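Local coordinates for caspase-1 (Spodoptera frugiperda, PDB 1M72), which cleaves proteins as a cysteine protease of the caspase family, acting in the cascade that carries out apoptosis, at the interface of chains A and B. Coordinates in Å, arbitrary orientation; residue numbers count along the deposited sequence, not the author numbering. Chains: chain A/B, Caspase-1.

Contact 1: the interface of chains A and B. Residues chain A 12-14, 173-176; chain B 158-161, 234, 250.
Backbone bonds dominate this edge of the caspase dimer. Strand 159-162 of chain B is held between two segments of chain A: strand 174-176 runs antiparallel to it, and residues 12-14 run parallel on its other side. On the antiparallel side A:Tyr174 O takes B:Leu161 N at 2.7 Å, with the donor above the carbonyl plane. A:Ile176 and B:Ile159 exchange N-H and C=O in both directions, each bond nearly along the C=O axis. B:Leu161 O accepts from both A:Ser173 N and A:Tyr174 N. On the parallel side A:Ala14 N reaches B:Thr160 O at 2.9 Å; B:Thr160 N is bound by A:Arg12 O, though A:Arg12 is poorly ordered. The apolar groups gather on one side. A:Ile176 lies alongside B:Ile159 (A:Ile176 CG1 to B:Ile159 CG2, 3.6 Å). The A:Tyr174 ring, its CG in the crowded position (chi1 71°), crosses B:Leu161 and B:Leu234 obliquely and meets B:Leu234 CD2 with CD1. Polar side-chain contacts are weak. The A:Arg175 chain bends at chi3 (53°), so the guanidinium edge points NH1 at B:Thr160 OG1, 3.4 Å away. Water 1 joins A:Arg175 O to B:Leu234 O. The site ties the N-terminal segment and strand 174-176 of one chain to strand 159-162 of the other, and probably helps hold the heterodimers together.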
# COMPACT_ATOMS: atom_id res chain seq x y z
N ARG A 12 -20.75 0.80 -17.39
CA ARG A 12 -20.54 2.08 -18.17
C ARG A 12 -19.47 1.77 -19.22
O ARG A 12 -18.94 0.66 -19.22
CB ARG A 12 -20.06 3.23 -17.22
N VAL A 13 -19.15 2.70 -20.12
CA VAL A 13 -18.15 2.36 -21.13
C VAL A 13 -17.03 3.38 -21.42
O VAL A 13 -17.27 4.57 -21.64
CB VAL A 13 -18.87 1.95 -22.46
N ALA A 14 -15.80 2.88 -21.41
CA ALA A 14 -14.63 3.71 -21.66
C ALA A 14 -13.78 3.05 -22.73
O ALA A 14 -13.93 1.87 -23.03
CB ALA A 14 -13.81 3.88 -20.37
N SER A 173 -15.62 -4.98 -24.36
CA SER A 173 -14.74 -6.14 -24.29
C SER A 173 -14.36 -6.58 -22.87
O SER A 173 -14.52 -7.75 -22.56
CB SER A 173 -13.50 -5.92 -25.15
OG SER A 173 -13.18 -7.14 -25.83
N TYR A 174 -13.83 -5.73 -21.99
CA TYR A 174 -13.62 -6.26 -20.62
C TYR A 174 -13.91 -5.26 -19.49
O TYR A 174 -13.70 -4.05 -19.63
CB TYR A 174 -12.23 -6.93 -20.44
CG TYR A 174 -11.04 -6.01 -20.43
CD1 TYR A 174 -10.56 -5.47 -19.23
CD2 TYR A 174 -10.40 -5.65 -21.62
CE1 TYR A 174 -9.47 -4.59 -19.24
CE2 TYR A 174 -9.32 -4.79 -21.63
CZ TYR A 174 -8.85 -4.26 -20.44
OH TYR A 174 -7.80 -3.38 -20.46
N ARG A 175 -14.44 -5.79 -18.39
CA ARG A 175 -14.78 -4.96 -17.23
C ARG A 175 -13.77 -4.92 -16.09
O ARG A 175 -13.23 -5.96 -15.70
CB ARG A 175 -16.14 -5.38 -16.67
CG ARG A 175 -17.27 -4.90 -17.56
CD ARG A 175 -18.58 -5.52 -17.23
NE ARG A 175 -18.93 -5.37 -15.83
CZ ARG A 175 -19.21 -4.23 -15.20
NH1 ARG A 175 -19.21 -3.05 -15.83
NH2 ARG A 175 -19.50 -4.30 -13.91
N ILE A 176 -13.53 -3.71 -15.57
CA ILE A 176 -12.62 -3.47 -14.45
C ILE A 176 -13.26 -2.74 -13.28
O ILE A 176 -14.26 -2.03 -13.45
CB ILE A 176 -11.40 -2.63 -14.88
CG1 ILE A 176 -11.80 -1.18 -15.13
CG2 ILE A 176 -10.78 -3.25 -16.12
CD1 ILE A 176 -10.58 -0.26 -15.38
N GLY B 158 -17.94 -1.36 -11.20
CA GLY B 158 -17.04 -1.58 -12.33
C GLY B 158 -17.39 -0.75 -13.55
O GLY B 158 -18.37 -0.02 -13.57
N ILE B 159 -16.57 -0.85 -14.59
CA ILE B 159 -16.84 -0.13 -15.83
C ILE B 159 -16.36 -1.04 -16.96
O ILE B 159 -15.38 -1.76 -16.78
CB ILE B 159 -16.07 1.20 -15.93
CG1 ILE B 159 -16.40 1.89 -17.27
CG2 ILE B 159 -14.57 0.94 -15.83
CD1 ILE B 159 -15.83 3.32 -17.45
N THR B 160 -17.04 -0.99 -18.10
CA THR B 160 -16.66 -1.80 -19.25
C THR B 160 -15.69 -1.02 -20.13
O THR B 160 -15.90 0.17 -20.37
CB THR B 160 -17.92 -2.20 -20.07
OG1 THR B 160 -18.81 -2.94 -19.22
CG2 THR B 160 -17.57 -3.09 -21.26
N LEU B 161 -14.61 -1.65 -20.56
CA LEU B 161 -13.64 -1.00 -21.44
C LEU B 161 -13.85 -1.63 -22.83
O LEU B 161 -13.95 -2.86 -22.94
CB LEU B 161 -12.19 -1.24 -20.96
CG LEU B 161 -11.75 -0.75 -19.56
CD1 LEU B 161 -10.23 -0.74 -19.42
CD2 LEU B 161 -12.26 0.66 -19.33
N LEU B 234 -10.00 -8.56 -12.97
CA LEU B 234 -10.53 -9.00 -14.27
C LEU B 234 -11.35 -10.27 -14.33
O LEU B 234 -12.39 -10.29 -14.99
CB LEU B 234 -9.40 -9.16 -15.29
CG LEU B 234 -8.48 -7.96 -15.51
CD1 LEU B 234 -7.40 -8.37 -16.51
CD2 LEU B 234 -9.26 -6.77 -16.01
N LYS B 250 -17.67 -5.59 -8.85
CA LYS B 250 -16.24 -5.80 -9.04
C LYS B 250 -15.47 -5.54 -7.76
O LYS B 250 -16.02 -5.01 -6.77
CB LYS B 250 -15.73 -4.84 -10.11
CG LYS B 250 -16.48 -4.99 -11.42
CD LYS B 250 -16.15 -6.31 -12.08
CE LYS B 250 -14.80 -6.22 -12.82
NZ LYS B 250 -14.33 -7.57 -13.17
O HOH W 1 -12.78 -8.34 -16.88

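Contact 2: the interface of chains A and B. Residues chain A 254-258; chain B 254-258.
Strands 254-257 of the two chains run antiparallel across the two-fold axis, with A:Thr256 opposite B:Thr256 and residues 255 and 257 paired by nearly straight backbone bonds. A:Ser257 N gives to B:Ile255 O at 2.7 Å, in the carbonyl plane, with 170° at the hydrogen. The twin from B:Ser257 N to A:Ile255 O matches it. B:Ile255 N to A:Ser257 O is longer, 3.1 Å, and its donor sits above the carbonyl plane. The threonines lie side by side and point the same way. Each has OG1 beside its backbone N (A:Thr256 chi1 -63°) and CG2 anti to it. The hydroxyls are 3.9 Å apart, OG1 to OG1, and water 2 bridges them, 2.6 Å from A:Thr256 OG1. The methyls point outward along the strands to the cysteines. A:Cys254 SG, anti to its backbone N (chi1 -173°), packs on B:Thr256 CG2. The same sulphur lies 3.7 Å from B:Met258 SD, whose chain folds back at chi2 and chi3. A:Ile255 keeps CB and CG1 beside B:Ser257 O, and B:Ile255 does the same at A:Ser257 O. The paired strands join the sheets of both heterodimers and build the centre of the caspase heterotetramer.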
# COMPACT_ATOMS: atom_id res chain seq x y z
N CYS A 254 5.04 4.79 3.05
CA CYS A 254 3.94 3.82 3.02
C CYS A 254 3.36 3.80 1.61
O CYS A 254 2.69 4.75 1.20
CB CYS A 254 2.87 4.25 4.03
SG CYS A 254 1.54 3.06 4.27
N ILE A 255 3.62 2.73 0.87
CA ILE A 255 3.18 2.64 -0.54
C ILE A 255 1.89 1.84 -0.63
O ILE A 255 1.86 0.68 -0.28
CB ILE A 255 4.27 1.92 -1.38
CG1 ILE A 255 5.65 2.51 -1.06
CG2 ILE A 255 3.94 2.02 -2.87
CD1 ILE A 255 5.72 4.03 -1.20
N THR A 256 0.82 2.45 -1.12
CA THR A 256 -0.48 1.77 -1.21
C THR A 256 -0.81 1.55 -2.71
O THR A 256 -0.95 2.51 -3.48
CB THR A 256 -1.62 2.63 -0.53
OG1 THR A 256 -1.35 2.78 0.88
CG2 THR A 256 -3.01 1.94 -0.73
N SER A 257 -0.92 0.29 -3.12
CA SER A 257 -1.14 -0.02 -4.52
C SER A 257 -2.41 -0.77 -4.87
O SER A 257 -2.69 -1.84 -4.31
CB SER A 257 0.05 -0.85 -5.06
OG SER A 257 -0.13 -1.22 -6.42
N MET A 258 -3.15 -0.20 -5.82
CA MET A 258 -4.34 -0.85 -6.40
C MET A 258 -4.00 -1.13 -7.89
O MET A 258 -4.92 -1.30 -8.73
CB MET A 258 -5.57 0.05 -6.35
CG MET A 258 -6.31 0.03 -5.01
SD MET A 258 -5.39 0.78 -3.68
CE MET A 258 -5.28 2.43 -4.26
N CYS B 254 -6.02 -4.14 -2.07
CA CYS B 254 -5.29 -2.94 -1.61
C CYS B 254 -4.00 -3.46 -0.93
O CYS B 254 -4.01 -4.10 0.13
CB CYS B 254 -6.18 -2.15 -0.63
SG CYS B 254 -5.48 -0.52 -0.21
N ILE B 255 -2.87 -3.20 -1.57
CA ILE B 255 -1.58 -3.69 -1.12
C ILE B 255 -0.83 -2.55 -0.51
O ILE B 255 -0.51 -1.58 -1.22
CB ILE B 255 -0.72 -4.17 -2.34
CG1 ILE B 255 -1.56 -5.09 -3.26
CG2 ILE B 255 0.47 -4.90 -1.87
CD1 ILE B 255 -2.22 -6.25 -2.48
N THR B 256 -0.52 -2.67 0.78
CA THR B 256 0.21 -1.63 1.49
C THR B 256 1.60 -2.12 1.80
O THR B 256 1.78 -3.13 2.50
CB THR B 256 -0.52 -1.20 2.80
OG1 THR B 256 -1.85 -0.76 2.49
CG2 THR B 256 0.21 -0.03 3.50
N SER B 257 2.60 -1.41 1.30
CA SER B 257 3.96 -1.84 1.49
C SER B 257 4.88 -0.81 2.10
O SER B 257 4.89 0.38 1.69
CB SER B 257 4.53 -2.35 0.14
OG SER B 257 5.95 -2.40 0.10
N MET B 258 5.63 -1.30 3.10
CA MET B 258 6.68 -0.57 3.80
C MET B 258 8.00 -1.33 3.50
O MET B 258 9.01 -1.08 4.16
CB MET B 258 6.48 -0.57 5.31
CG MET B 258 5.56 0.52 5.84
SD MET B 258 3.84 0.37 5.35
CE MET B 258 3.29 -1.05 6.10
O HOH W 2 -2.66 1.74 2.86

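Contact 3: the interface of chains A and B. Residues chain A 156, 189, 250-253; chain B 177-180, 257-258, 260.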
# COMPACT_ATOMS: atom_id res chain seq x y z
N ASP A 156 9.45 7.30 15.32
CA ASP A 156 10.09 6.01 15.10
C ASP A 156 11.55 6.21 15.52
O ASP A 156 12.34 6.86 14.79
CB ASP A 156 10.01 5.64 13.61
CG ASP A 156 10.51 4.23 13.32
OD1 ASP A 156 11.47 3.78 13.99
OD2 ASP A 156 9.93 3.58 12.40
N VAL A 189 4.24 6.40 7.36
CA VAL A 189 3.23 5.49 7.86
C VAL A 189 2.13 6.19 8.68
O VAL A 189 2.43 7.13 9.44
CB VAL A 189 3.92 4.46 8.77
CG1 VAL A 189 2.96 3.90 9.75
CG2 VAL A 189 4.54 3.36 7.91
N LYS A 250 13.88 7.98 12.86
CA LYS A 250 13.84 7.30 11.57
C LYS A 250 12.50 7.37 10.87
O LYS A 250 11.49 7.71 11.49
CB LYS A 250 14.22 5.84 11.81
CG LYS A 250 15.57 5.66 12.50
CD LYS A 250 16.72 6.08 11.58
CE LYS A 250 16.83 5.06 10.45
NZ LYS A 250 17.73 5.52 9.39
N GLN A 251 12.49 7.03 9.58
CA GLN A 251 11.28 7.06 8.75
C GLN A 251 11.25 6.07 7.58
O GLN A 251 12.27 5.87 6.93
CB GLN A 251 11.11 8.47 8.16
CG GLN A 251 9.80 8.73 7.37
CD GLN A 251 9.78 10.13 6.77
OE1 GLN A 251 10.17 11.09 7.43
NE2 GLN A 251 9.32 10.25 5.52
N VAL A 252 10.07 5.49 7.32
CA VAL A 252 9.85 4.63 6.14
C VAL A 252 8.55 5.10 5.46
O VAL A 252 7.59 5.46 6.13
CB VAL A 252 9.65 3.13 6.47
CG1 VAL A 252 8.33 2.89 7.29
CG2 VAL A 252 9.56 2.35 5.14
N PRO A 253 8.51 5.14 4.12
CA PRO A 253 7.27 5.59 3.47
C PRO A 253 6.25 4.48 3.50
O PRO A 253 6.56 3.35 3.89
CB PRO A 253 7.71 5.88 2.04
CG PRO A 253 9.14 6.23 2.20
CD PRO A 253 9.62 5.15 3.16
N PRO B 177 14.07 1.99 10.44
CA PRO B 177 12.87 2.43 11.20
C PRO B 177 12.24 1.18 11.76
O PRO B 177 12.28 0.14 11.09
CB PRO B 177 11.98 3.08 10.12
CG PRO B 177 12.92 3.43 9.02
CD PRO B 177 13.92 2.29 9.01
N VAL B 178 11.65 1.25 12.94
CA VAL B 178 11.03 0.06 13.50
C VAL B 178 9.75 -0.33 12.77
O VAL B 178 9.23 -1.43 12.98
CB VAL B 178 10.78 0.20 15.05
CG1 VAL B 178 12.09 0.74 15.69
CG2 VAL B 178 9.56 1.14 15.40
N HIS B 179 9.24 0.57 11.92
CA HIS B 179 8.03 0.29 11.13
C HIS B 179 8.31 -0.16 9.71
O HIS B 179 7.36 -0.34 8.92
CB HIS B 179 7.15 1.50 11.03
CG HIS B 179 6.41 1.78 12.28
ND1 HIS B 179 5.21 1.17 12.58
CD2 HIS B 179 6.75 2.53 13.36
CE1 HIS B 179 4.85 1.52 13.81
NE2 HIS B 179 5.76 2.35 14.30
N ALA B 180 9.59 -0.29 9.36
CA ALA B 180 9.93 -0.71 8.01
C ALA B 180 9.71 -2.19 7.89
O ALA B 180 9.69 -2.92 8.87
CB ALA B 180 11.42 -0.42 7.69
N SER B 257 2.60 -1.41 1.30
CA SER B 257 3.96 -1.84 1.49
C SER B 257 4.88 -0.81 2.10
O SER B 257 4.89 0.38 1.69
CB SER B 257 4.53 -2.35 0.14
OG SER B 257 5.95 -2.40 0.10
N MET B 258 5.63 -1.30 3.10
CA MET B 258 6.68 -0.57 3.80
C MET B 258 8.00 -1.33 3.50
O MET B 258 9.01 -1.08 4.16
CB MET B 258 6.48 -0.57 5.31
CG MET B 258 5.56 0.52 5.84
SD MET B 258 3.84 0.37 5.35
CE MET B 258 3.29 -1.05 6.10
N THR B 260 11.48 -2.39 2.31
CA THR B 260 12.67 -1.61 1.93
C THR B 260 13.58 -2.40 0.94
O THR B 260 14.61 -1.89 0.47
CB THR B 260 13.46 -1.24 3.18
OG1 THR B 260 13.84 -2.45 3.86
CG2 THR B 260 12.59 -0.39 4.14
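A:Asp156 holds CG anti to its backbone N (chi1 -173°), and chi2 of -36° turns the carboxylate so that both oxygens face the loop at B:Pro177 to B:Ala180. In this caspase-family dimer A:Asp156 follows the catalytic A:Cys150 by six residues. Its two oxygens take two successive backbone N-H groups, each with the syn lone pair. A:Asp156 OD1 accepts B:Val178 N at 2.7 Å, a fairly straight bond with 167° at the hydrogen. A:Asp156 OD2 accepts B:His179 N at 3.1 Å. Two bonds through different oxygens should fix the rotation of the carboxylate. The B:His179 ring, its CG beside the backbone N, turns its edge to the same oxygen; A:Asp156 OD2 lies in the ring plane, 3.5 Å from B:His179 CD2. B:His179 NE2 stays 4.7 Å from A:Asp156 OD2. The carboxylate may still favour a protonated imidazole. The B:Pro177 ring fits between the A:Asp156 side chain, A:Lys250 CB and the backbone of A:Gln251, with B:Pro177 CG 3.3 Å from A:Gln251 O. A:Val252 has CG1 in the crowded position between N and the carbonyl carbon. That branch touches the B:His179 carbonyl, while A:Val252 CG2 lies 3.6 Å from B:Met258 O. A:Val189 meets B:Met258 at about a right angle. A:Val189 CG2, anti to the carbonyl carbon, packs on B:Met258 CG at 3.7 Å, and A:Pro253 O sits beside the same methylene.

Contact 2 lies on the two-fold axis, and contacts 1 and 3 extend the interface from it. The C-alpha centres of contacts 2 and 3 are about 13 Å apart, and they share B:Ser257 and B:Met258. Contact 1 is about 23 Å from contact 2 and 36 Å from contact 3. Just after strand 254-257 of contact 2, B:Met258 packs in contact 3. Contact 3 adjoins the twin of contact 1, since residues 156 and 177 neighbour 158-161 and 174-176. Contact 2 is about 16 Å from A:Cys150, against 34 Å for contact 1. Together they join the two heterodimers, and may help set the loops near both catalytic centres.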